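Local coordinates for Lpg2148(MvcA) (Legionella pneumophila subsp. pneumophila str. Philadelphia 1, PDB 6K11), which probably acts as a deamidase-related effector that removes ubiquitin from the host conjugating enzyme UBE2N, thereby regulating its activity, at residues 6-12 against 249-253; 113-118 against 241-247; 134-140 against 152-158; 182-186 against 210-214. Residue numbers count along the deposited sequence, not the author numbering.

Contact 1 of 4, residues 6-12 against 249-253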
# COMPACT_ATOMS: atom_id res chain seq x y z
N PHE A 6 26.52 6.89 -0.80
CA PHE A 6 26.06 6.91 -2.18
C PHE A 6 26.26 5.56 -2.87
O PHE A 6 25.47 5.19 -3.75
CB PHE A 6 26.76 7.99 -2.99
CG PHE A 6 26.32 8.03 -4.42
CD1 PHE A 6 25.19 8.73 -4.79
CD2 PHE A 6 27.02 7.32 -5.39
CE1 PHE A 6 24.77 8.74 -6.10
CE2 PHE A 6 26.60 7.32 -6.71
CZ PHE A 6 25.48 8.04 -7.06
N MET A 7 27.31 4.83 -2.49
CA MET A 7 27.53 3.49 -3.06
C MET A 7 26.34 2.58 -2.77
O MET A 7 26.00 1.71 -3.59
CB MET A 7 28.83 2.89 -2.50
CG MET A 7 30.12 3.50 -3.04
SD MET A 7 30.39 3.25 -4.82
CE MET A 7 29.75 4.74 -5.52
N VAL A 8 25.72 2.74 -1.59
CA VAL A 8 24.50 2.00 -1.26
C VAL A 8 23.42 2.26 -2.31
O VAL A 8 22.77 1.33 -2.80
CB VAL A 8 24.00 2.39 0.14
CG1 VAL A 8 22.59 1.83 0.41
CG2 VAL A 8 24.99 1.92 1.22
N HIS A 9 23.21 3.53 -2.67
CA HIS A 9 22.18 3.83 -3.67
C HIS A 9 22.56 3.25 -5.03
O HIS A 9 21.71 2.66 -5.72
CB HIS A 9 21.97 5.35 -3.79
CG HIS A 9 21.26 5.75 -5.05
ND1 HIS A 9 19.90 5.60 -5.21
CD2 HIS A 9 21.73 6.27 -6.21
CE1 HIS A 9 19.56 6.02 -6.42
NE2 HIS A 9 20.65 6.44 -7.04
N LYS A 10 23.82 3.42 -5.45
CA LYS A 10 24.23 2.95 -6.76
C LYS A 10 24.05 1.44 -6.87
O LYS A 10 23.60 0.93 -7.91
CB LYS A 10 25.68 3.35 -7.02
CG LYS A 10 26.30 2.79 -8.28
CD LYS A 10 27.67 3.46 -8.49
CE LYS A 10 28.30 3.09 -9.82
NZ LYS A 10 29.73 3.54 -9.85
N LYS A 11 24.40 0.71 -5.82
CA LYS A 11 24.36 -0.74 -5.86
C LYS A 11 22.94 -1.26 -5.76
O LYS A 11 22.57 -2.20 -6.47
CB LYS A 11 25.23 -1.31 -4.73
CG LYS A 11 25.04 -2.78 -4.41
CD LYS A 11 26.30 -3.33 -3.70
CE LYS A 11 26.34 -4.86 -3.71
NZ LYS A 11 27.65 -5.44 -4.04
N LEU A 12 22.13 -0.67 -4.87
CA LEU A 12 20.74 -1.07 -4.78
C LEU A 12 20.03 -0.86 -6.12
O LEU A 12 19.30 -1.74 -6.61
CB LEU A 12 20.04 -0.29 -3.65
CG LEU A 12 18.51 -0.40 -3.65
CD1 LEU A 12 18.08 -1.81 -3.25
CD2 LEU A 12 17.83 0.65 -2.78
N PHE A 249 18.44 13.57 -2.88
CA PHE A 249 17.51 12.56 -2.39
C PHE A 249 17.08 11.66 -3.54
O PHE A 249 17.07 12.08 -4.71
CB PHE A 249 16.26 13.18 -1.76
CG PHE A 249 15.17 13.55 -2.77
CD1 PHE A 249 15.25 14.73 -3.49
CD2 PHE A 249 14.07 12.72 -2.96
CE1 PHE A 249 14.26 15.08 -4.41
CE2 PHE A 249 13.07 13.06 -3.89
CZ PHE A 249 13.17 14.25 -4.60
N TYR A 250 16.72 10.42 -3.22
CA TYR A 250 16.27 9.47 -4.24
C TYR A 250 15.02 8.78 -3.75
O TYR A 250 15.07 8.09 -2.71
CB TYR A 250 17.37 8.46 -4.57
CG TYR A 250 18.61 9.15 -5.09
CD1 TYR A 250 18.72 9.48 -6.44
CD2 TYR A 250 19.62 9.53 -4.23
CE1 TYR A 250 19.85 10.14 -6.92
CE2 TYR A 250 20.75 10.19 -4.70
CZ TYR A 250 20.86 10.49 -6.04
OH TYR A 250 21.98 11.15 -6.50
N PRO A 251 13.88 8.92 -4.44
CA PRO A 251 12.70 8.15 -4.06
C PRO A 251 12.70 6.79 -4.74
O PRO A 251 13.09 6.64 -5.90
CB PRO A 251 11.54 9.02 -4.57
CG PRO A 251 12.11 9.71 -5.80
CD PRO A 251 13.62 9.85 -5.55
N TYR A 252 12.24 5.79 -3.98
CA TYR A 252 12.14 4.40 -4.41
C TYR A 252 10.71 3.91 -4.21
O TYR A 252 10.13 4.13 -3.14
CB TYR A 252 13.07 3.49 -3.59
CG TYR A 252 14.53 3.90 -3.49
CD1 TYR A 252 15.18 4.55 -4.52
CD2 TYR A 252 15.26 3.59 -2.33
CE1 TYR A 252 16.55 4.90 -4.39
CE2 TYR A 252 16.59 3.93 -2.20
CZ TYR A 252 17.23 4.58 -3.22
OH TYR A 252 18.56 4.89 -3.05
N GLN A 253 10.17 3.20 -5.20
CA GLN A 253 8.83 2.67 -5.01
C GLN A 253 8.49 1.59 -6.03
O GLN A 253 9.12 1.47 -7.09
CB GLN A 253 7.78 3.78 -5.11
CG GLN A 253 7.69 4.41 -6.50
CD GLN A 253 6.41 5.18 -6.67
OE1 GLN A 253 6.14 6.10 -5.91
NE2 GLN A 253 5.60 4.79 -7.64

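Contact 2 of 4, residues 113-118 against 241-247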
# COMPACT_ATOMS: atom_id res chain seq x y z
N THR A 113 20.59 18.12 10.37
CA THR A 113 21.47 16.97 10.19
C THR A 113 22.59 17.35 9.23
O THR A 113 22.33 17.96 8.18
CB THR A 113 20.70 15.75 9.66
OG1 THR A 113 19.99 16.11 8.48
CG2 THR A 113 19.72 15.26 10.71
N ALA A 114 23.81 16.98 9.57
CA ALA A 114 24.98 17.34 8.77
C ALA A 114 24.97 16.56 7.46
O ALA A 114 25.15 15.33 7.49
CB ALA A 114 26.26 17.06 9.55
N PRO A 115 24.80 17.21 6.31
CA PRO A 115 24.72 16.46 5.04
C PRO A 115 25.95 15.63 4.75
O PRO A 115 25.85 14.58 4.09
CB PRO A 115 24.53 17.57 3.99
CG PRO A 115 24.97 18.84 4.66
CD PRO A 115 24.66 18.67 6.12
N SER A 116 27.13 16.06 5.22
CA SER A 116 28.35 15.30 4.99
C SER A 116 28.53 14.17 6.00
O SER A 116 29.37 13.28 5.77
CB SER A 116 29.55 16.25 5.04
OG SER A 116 29.32 17.26 6.02
N SER A 117 27.76 14.16 7.08
CA SER A 117 28.02 13.26 8.19
C SER A 117 26.92 12.23 8.42
O SER A 117 27.03 11.44 9.37
CB SER A 117 28.24 14.07 9.47
OG SER A 117 28.69 13.24 10.53
N THR A 118 25.88 12.18 7.59
CA THR A 118 24.75 11.32 7.89
C THR A 118 24.14 10.74 6.61
O THR A 118 24.19 11.34 5.54
CB THR A 118 23.68 12.09 8.68
OG1 THR A 118 22.75 11.17 9.25
CG2 THR A 118 22.95 13.08 7.80
N THR A 241 26.89 13.51 1.70
CA THR A 241 27.63 14.22 0.67
C THR A 241 29.14 14.10 0.91
O THR A 241 29.60 13.81 2.01
CB THR A 241 27.23 15.70 0.64
OG1 THR A 241 27.41 16.26 1.94
CG2 THR A 241 25.78 15.86 0.22
N LEU A 242 29.89 14.31 -0.16
CA LEU A 242 31.34 14.49 -0.09
C LEU A 242 31.64 15.98 -0.14
O LEU A 242 31.10 16.69 -0.99
CB LEU A 242 32.05 13.78 -1.24
CG LEU A 242 32.30 12.27 -1.17
CD1 LEU A 242 32.99 11.81 -2.44
CD2 LEU A 242 33.12 11.90 0.06
N GLY A 243 32.49 16.44 0.77
CA GLY A 243 32.92 17.83 0.73
C GLY A 243 31.75 18.78 0.82
O GLY A 243 30.86 18.65 1.67
N GLU A 244 31.72 19.76 -0.09
CA GLU A 244 30.71 20.80 -0.12
C GLU A 244 29.59 20.51 -1.12
O GLU A 244 28.85 21.43 -1.50
CB GLU A 244 31.35 22.15 -0.43
CG GLU A 244 32.36 22.61 0.61
CD GLU A 244 31.78 22.61 2.01
OE1 GLU A 244 30.81 23.36 2.26
OE2 GLU A 244 32.29 21.86 2.87
N SER A 245 29.44 19.25 -1.54
CA SER A 245 28.52 18.93 -2.62
C SER A 245 27.07 19.04 -2.15
O SER A 245 26.77 18.81 -0.98
CB SER A 245 28.80 17.52 -3.14
OG SER A 245 30.11 17.44 -3.69
N PRO A 246 26.16 19.40 -3.05
CA PRO A 246 24.76 19.58 -2.64
C PRO A 246 24.10 18.26 -2.26
O PRO A 246 24.37 17.21 -2.86
CB PRO A 246 24.10 20.21 -3.87
CG PRO A 246 24.95 19.75 -5.02
CD PRO A 246 26.35 19.70 -4.48
N ARG A 247 23.24 18.31 -1.25
CA ARG A 247 22.55 17.12 -0.79
C ARG A 247 21.51 16.68 -1.82
O ARG A 247 20.82 17.51 -2.43
CB ARG A 247 21.90 17.40 0.56
CG ARG A 247 20.75 16.50 0.94
CD ARG A 247 20.26 16.85 2.33
NE ARG A 247 20.99 16.13 3.37
CZ ARG A 247 20.84 16.34 4.67
NH1 ARG A 247 19.99 17.27 5.10
NH2 ARG A 247 21.53 15.63 5.55
O HOH W 1 23.36 14.38 2.83
O HOH W 2 21.80 12.63 4.80

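Contact 3 of 4, residues 134-140 against 152-158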
# COMPACT_ATOMS: atom_id res chain seq x y z
N VAL A 134 -22.99 4.38 2.22
CA VAL A 134 -24.34 3.82 2.09
C VAL A 134 -24.79 3.19 3.40
O VAL A 134 -23.98 2.74 4.23
CB VAL A 134 -24.48 2.79 0.94
CG1 VAL A 134 -24.12 3.42 -0.43
CG2 VAL A 134 -23.69 1.54 1.21
N LEU A 135 -26.10 3.16 3.57
CA LEU A 135 -26.80 2.44 4.62
C LEU A 135 -27.48 1.24 3.97
O LEU A 135 -28.05 1.36 2.88
CB LEU A 135 -27.83 3.34 5.30
CG LEU A 135 -28.98 2.67 6.04
CD1 LEU A 135 -28.45 1.98 7.29
CD2 LEU A 135 -30.06 3.68 6.39
N VAL A 136 -27.40 0.08 4.62
CA VAL A 136 -28.04 -1.14 4.12
C VAL A 136 -29.04 -1.62 5.16
O VAL A 136 -28.67 -1.91 6.30
CB VAL A 136 -27.03 -2.25 3.81
CG1 VAL A 136 -27.75 -3.53 3.40
CG2 VAL A 136 -26.01 -1.81 2.73
N LYS A 137 -30.30 -1.72 4.75
CA LYS A 137 -31.34 -2.30 5.59
C LYS A 137 -31.42 -3.79 5.30
O LYS A 137 -31.59 -4.19 4.14
CB LYS A 137 -32.68 -1.62 5.32
CG LYS A 137 -33.79 -2.07 6.20
CD LYS A 137 -35.05 -1.30 5.87
CE LYS A 137 -36.28 -2.14 6.11
NZ LYS A 137 -37.52 -1.35 5.83
N THR A 138 -31.29 -4.61 6.34
CA THR A 138 -31.31 -6.05 6.16
C THR A 138 -31.96 -6.73 7.36
O THR A 138 -31.75 -6.33 8.51
CB THR A 138 -29.89 -6.62 5.96
OG1 THR A 138 -29.95 -8.06 5.98
CG2 THR A 138 -28.95 -6.13 7.06
N LYS A 139 -32.75 -7.76 7.07
CA LYS A 139 -33.30 -8.59 8.13
C LYS A 139 -32.18 -9.30 8.87
O LYS A 139 -31.13 -9.63 8.31
CB LYS A 139 -34.28 -9.61 7.54
CG LYS A 139 -35.61 -9.01 7.08
CD LYS A 139 -36.66 -10.10 6.85
CE LYS A 139 -38.04 -9.50 6.55
NZ LYS A 139 -38.44 -8.43 7.51
N ASN A 140 -32.41 -9.53 10.17
CA ASN A 140 -31.44 -10.24 10.98
C ASN A 140 -31.12 -11.61 10.39
O ASN A 140 -29.96 -12.05 10.42
CB ASN A 140 -31.95 -10.38 12.41
CG ASN A 140 -30.85 -10.62 13.41
OD1 ASN A 140 -29.96 -11.44 13.18
ND2 ASN A 140 -30.89 -9.89 14.51
N LYS A 152 -19.78 -0.21 5.38
CA LYS A 152 -21.17 0.18 5.23
C LYS A 152 -21.82 0.22 6.61
O LYS A 152 -21.36 -0.45 7.55
CB LYS A 152 -21.95 -0.80 4.33
CG LYS A 152 -21.47 -0.84 2.87
CD LYS A 152 -22.29 -1.84 2.06
CE LYS A 152 -21.94 -1.78 0.57
NZ LYS A 152 -22.76 -2.74 -0.24
N ILE A 153 -22.88 1.01 6.74
CA ILE A 153 -23.73 0.97 7.92
C ILE A 153 -24.87 0.01 7.65
O ILE A 153 -25.46 0.02 6.56
CB ILE A 153 -24.25 2.37 8.28
CG1 ILE A 153 -23.10 3.25 8.75
CG2 ILE A 153 -25.35 2.27 9.34
CD1 ILE A 153 -23.47 4.71 8.92
N TYR A 154 -25.18 -0.85 8.63
CA TYR A 154 -26.21 -1.87 8.50
C TYR A 154 -27.31 -1.65 9.53
O TYR A 154 -27.03 -1.56 10.73
CB TYR A 154 -25.61 -3.28 8.67
CG TYR A 154 -24.76 -3.68 7.48
CD1 TYR A 154 -25.33 -4.32 6.39
CD2 TYR A 154 -23.41 -3.38 7.43
CE1 TYR A 154 -24.57 -4.67 5.27
CE2 TYR A 154 -22.64 -3.73 6.33
CZ TYR A 154 -23.22 -4.38 5.26
OH TYR A 154 -22.46 -4.72 4.16
N LEU A 155 -28.56 -1.57 9.07
CA LEU A 155 -29.71 -1.41 9.95
C LEU A 155 -30.51 -2.71 9.96
O LEU A 155 -31.08 -3.10 8.94
CB LEU A 155 -30.58 -0.23 9.51
CG LEU A 155 -31.94 -0.11 10.23
CD1 LEU A 155 -31.75 0.17 11.73
CD2 LEU A 155 -32.77 0.98 9.57
N LEU A 156 -30.55 -3.36 11.11
CA LEU A 156 -31.32 -4.57 11.33
C LEU A 156 -32.57 -4.22 12.13
O LEU A 156 -32.73 -3.09 12.61
CB LEU A 156 -30.49 -5.62 12.08
CG LEU A 156 -29.41 -6.45 11.38
CD1 LEU A 156 -28.44 -5.60 10.59
CD2 LEU A 156 -28.67 -7.28 12.43
N GLU A 157 -33.45 -5.22 12.29
CA GLU A 157 -34.61 -5.04 13.17
C GLU A 157 -34.19 -4.59 14.57
O GLU A 157 -34.89 -3.80 15.21
CB GLU A 157 -35.42 -6.34 13.28
CG GLU A 157 -36.08 -6.80 12.00
CD GLU A 157 -35.34 -7.96 11.37
OE1 GLU A 157 -34.09 -7.93 11.39
OE2 GLU A 157 -36.00 -8.90 10.88
N ASN A 158 -33.06 -5.10 15.07
CA ASN A 158 -32.70 -4.88 16.46
C ASN A 158 -31.27 -4.40 16.68
O ASN A 158 -30.82 -4.35 17.83
CB ASN A 158 -32.93 -6.15 17.28
CG ASN A 158 -32.39 -7.39 16.62
OD1 ASN A 158 -31.51 -7.33 15.75
ND2 ASN A 158 -32.91 -8.54 17.03

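Contact 4 of 4, residues 182-186 against 210-214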
# COMPACT_ATOMS: atom_id res chain seq x y z
N LEU A 182 -36.72 2.57 13.50
CA LEU A 182 -36.01 3.08 12.32
C LEU A 182 -36.13 2.11 11.16
O LEU A 182 -36.28 2.52 10.00
CB LEU A 182 -34.53 3.31 12.65
CG LEU A 182 -34.14 4.44 13.59
CD1 LEU A 182 -32.67 4.29 14.04
CD2 LEU A 182 -34.37 5.78 12.92
N PHE A 183 -36.06 0.80 11.45
CA PHE A 183 -36.14 -0.22 10.41
C PHE A 183 -37.46 -0.11 9.65
O PHE A 183 -37.47 -0.10 8.41
CB PHE A 183 -35.99 -1.60 11.05
CG PHE A 183 -36.03 -2.76 10.09
CD1 PHE A 183 -37.23 -3.36 9.75
CD2 PHE A 183 -34.86 -3.28 9.56
CE1 PHE A 183 -37.27 -4.43 8.89
CE2 PHE A 183 -34.89 -4.36 8.70
CZ PHE A 183 -36.10 -4.94 8.37
N ASN A 184 -38.56 0.01 10.37
CA ASN A 184 -39.88 0.09 9.74
C ASN A 184 -40.21 1.48 9.22
O ASN A 184 -41.21 1.64 8.51
CB ASN A 184 -40.93 -0.39 10.74
CG ASN A 184 -40.84 -1.88 11.00
OD1 ASN A 184 -40.61 -2.32 12.13
ND2 ASN A 184 -40.98 -2.68 9.94
N ALA A 185 -39.41 2.50 9.52
CA ALA A 185 -39.61 3.83 8.96
C ALA A 185 -38.92 4.02 7.62
O ALA A 185 -39.16 5.02 6.93
CB ALA A 185 -39.11 4.90 9.93
N ILE A 186 -38.06 3.08 7.22
CA ILE A 186 -37.32 3.18 5.97
C ILE A 186 -37.92 2.20 4.98
O ILE A 186 -38.41 1.13 5.36
CB ILE A 186 -35.82 2.93 6.24
CG1 ILE A 186 -35.29 4.07 7.11
CG2 ILE A 186 -35.03 2.83 4.93
CD1 ILE A 186 -33.86 3.94 7.59
N ALA A 210 -35.56 9.47 9.20
CA ALA A 210 -34.93 8.28 9.76
C ALA A 210 -33.47 8.17 9.31
O ALA A 210 -32.57 7.99 10.14
CB ALA A 210 -35.72 7.03 9.37
N ILE A 211 -33.22 8.32 8.01
CA ILE A 211 -31.85 8.26 7.51
C ILE A 211 -31.03 9.38 8.14
O ILE A 211 -29.91 9.15 8.62
CB ILE A 211 -31.83 8.34 5.97
CG1 ILE A 211 -32.38 7.05 5.37
CG2 ILE A 211 -30.43 8.61 5.45
CD1 ILE A 211 -32.91 7.22 3.96
N SER A 212 -31.58 10.60 8.17
CA SER A 212 -30.85 11.71 8.77
C SER A 212 -30.55 11.47 10.25
O SER A 212 -29.50 11.91 10.76
CB SER A 212 -31.62 13.01 8.59
OG SER A 212 -30.86 14.09 9.12
N GLU A 213 -31.45 10.79 10.97
CA GLU A 213 -31.17 10.47 12.37
C GLU A 213 -30.02 9.46 12.49
O GLU A 213 -29.17 9.59 13.38
CB GLU A 213 -32.42 9.96 13.07
CG GLU A 213 -32.32 10.09 14.58
CD GLU A 213 -33.44 9.41 15.35
OE1 GLU A 213 -33.23 9.14 16.56
OE2 GLU A 213 -34.51 9.13 14.77
N ILE A 214 -29.99 8.45 11.61
CA ILE A 214 -28.88 7.49 11.60
C ILE A 214 -27.56 8.20 11.31
O ILE A 214 -26.54 7.93 11.96
CB ILE A 214 -29.16 6.38 10.58
CG1 ILE A 214 -30.29 5.48 11.09
CG2 ILE A 214 -27.90 5.54 10.32
CD1 ILE A 214 -30.95 4.62 10.04

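Contact 1 of 4, residues 6-12 against 249-253
Aromatic side chains can join a helix to the edge of a sheet even when the backbones stay well apart, here with axes of helix 6-12 and strand 250-252 no closer than 11.4 Å. H9, in the t rotamer (chi1 163°), extends its imidazole from the helix across the gap. Y250 and Y252, alternate residues of the strand, both take the m rotamer at chi1 and reach back. The H9 and Y250 rings stack face to face, centroids 3.9 Å apart and planes at 21°, while Y252 meets the imidazole in its plane: H9 ND1 and Y252 OH share a hydrogen bond of 2.6 Å. At the ends of this aromatic cluster, F6 and L12 are also t at chi1; F6 CE1 lies 3.7 Å from Y250 OH and L12 CD2 packs 3.6 Å from Y252 CE2. Strand 250-252 is an outermost strand of the antiparallel sheet, bonded to strand 228-238 through Y237 and T235; helix 269-274 adds D270 beside H9 and Y250, and helix 71-83 brings L81 to L12 and V78 to Y252.

Contact 2 of 4, residues 113-118 against 241-247
A short backbone hydrogen bond, T241 N to P115 O at 2.8 Å, holds together two surface loops, one a connection between strands 228-238 and 250-252 that includes a type II' beta turn from L242 to S245. P115 O also has a water 2.8 Å away, which accepts a bond of 3.0 Å from R247 NE; a second water lies 2.8 Å from T118 O and accepts a weak hydrogen bond of 3.1 Å from R247 NH2. The same NH2 makes a weak hydrogen bond of 3.3 Å to T113 OG1, yet the firmer anchor of the guanidinium is NH1 on L110 O, near the end of helix 104-111, an oxygen that T113 OG1 also uses. Further out the contact turns to packing. The P115 ring lies over one face of the guanidinium, its CB 3.9 Å from R247 NE, and T118 CG2 meets the edge, 3.7 Å from R247 NH2. Beside the T241 N bond, S116 CA makes a CA-H...O contact of 3.6 Å with T241 O. At the tip, G243 takes the positive phi of the second turn position, and S245 N and S245 OG both bond to L242 O, at 3.1 and 3.0 Å.

Contact 3 of 4, residues 134-140 against 152-158
L155, N140 and V136 give up the most surface in this pair of adjoining segments, and each illustrates a different part of the join. V136 is the backbone pivot: its N donates to I153 O at 2.7 Å and its O accepts from L155 N at 2.8 Å, so that one residue bonds to both neighbours of its partner Y154. The side chain of V136 lies on the face shared with Y154, CB 3.7 Å from Y154 CD1, and its CG2 reaches K152 CD at 3.8 Å. This split bonding is the signature of parallel strands, here 134-137 and 152-155 at 28° in the mixed sheet of the MvcA insertion domain; the eleven residues between the two segments contain neither helix nor strand. L155 carries the ladder onward, its O receiving T138 N at 3.0 Å, while its side chain joins L135 and I153 on the opposite face, with L155 CB 3.8 Å from L135 CD1. I214 of helix 206-220 packs on both leucines there. Past the strand ends, N140 takes over with polar bonds. E157 OE1 accepts from N140 N at 2.6 Å, and N140 ND2 makes a weak bond of 2.9 Å to N158 OD1; the same ND2 lies 4.0 Å from L156 CD2.

Contact 4 of 4, residues 182-186 against 210-214
L182, pointing at the second helix, opens the contact: its CD2 lies 4.0 Å from A210 CB, its CD1 4.0 Å from I214 CG1, and CD2 also passes 3.8 Å from E213 OE2, a carboxylate that pairs with K178 in a salt bridge. F183 turns the other way, its ring making a cation-pi contact with K137. A185 returns to the interface with the smallest of side chains, CB to A210 CB at 4.0 Å. These alanines let the end of helix 176-185 come close to helix 206-220, in a helix-on-sheet layer of the insertion domain where helix 206-220 and I186 pack on the face bearing L135 and L155, and no hydrogen bond crosses between the segments. I186, just past the helix, then fills the space between helix and sheet. Its CG1 is 3.7 Å from A210 CB, and its CD1 reaches I211 CG1 at 4.1 Å and I214 CD1 at 3.9 Å; I186 and I214 both touch L135 and L155 of the strands beneath.

Overall arrangement
The four contacts fall into two groups on opposite sides of the chain's centre. Contacts 1 and 2, with centres 16 Å apart, adjoin in sequence; contact 1 joins the N-terminal helix to the sheet edge, and contact 2 joins two loops that lead into its strands. Contacts 3 and 4 belong to the insertion domain; their centres are 10 Å apart, and they touch where K137 NZ lies 2.9 Å from F183 O and 2.7 Å from I186 O. Centres of contacts 1 and 3 are 51 Å apart, yet contacts 3 and 4 are nested along the chain inside the loops closed by contacts 1 and 2. Q253, at the end of segment 249-253, hydrogen-bonds H232, a pairing consistent with the Cys-His-Gln sites of related deamidases.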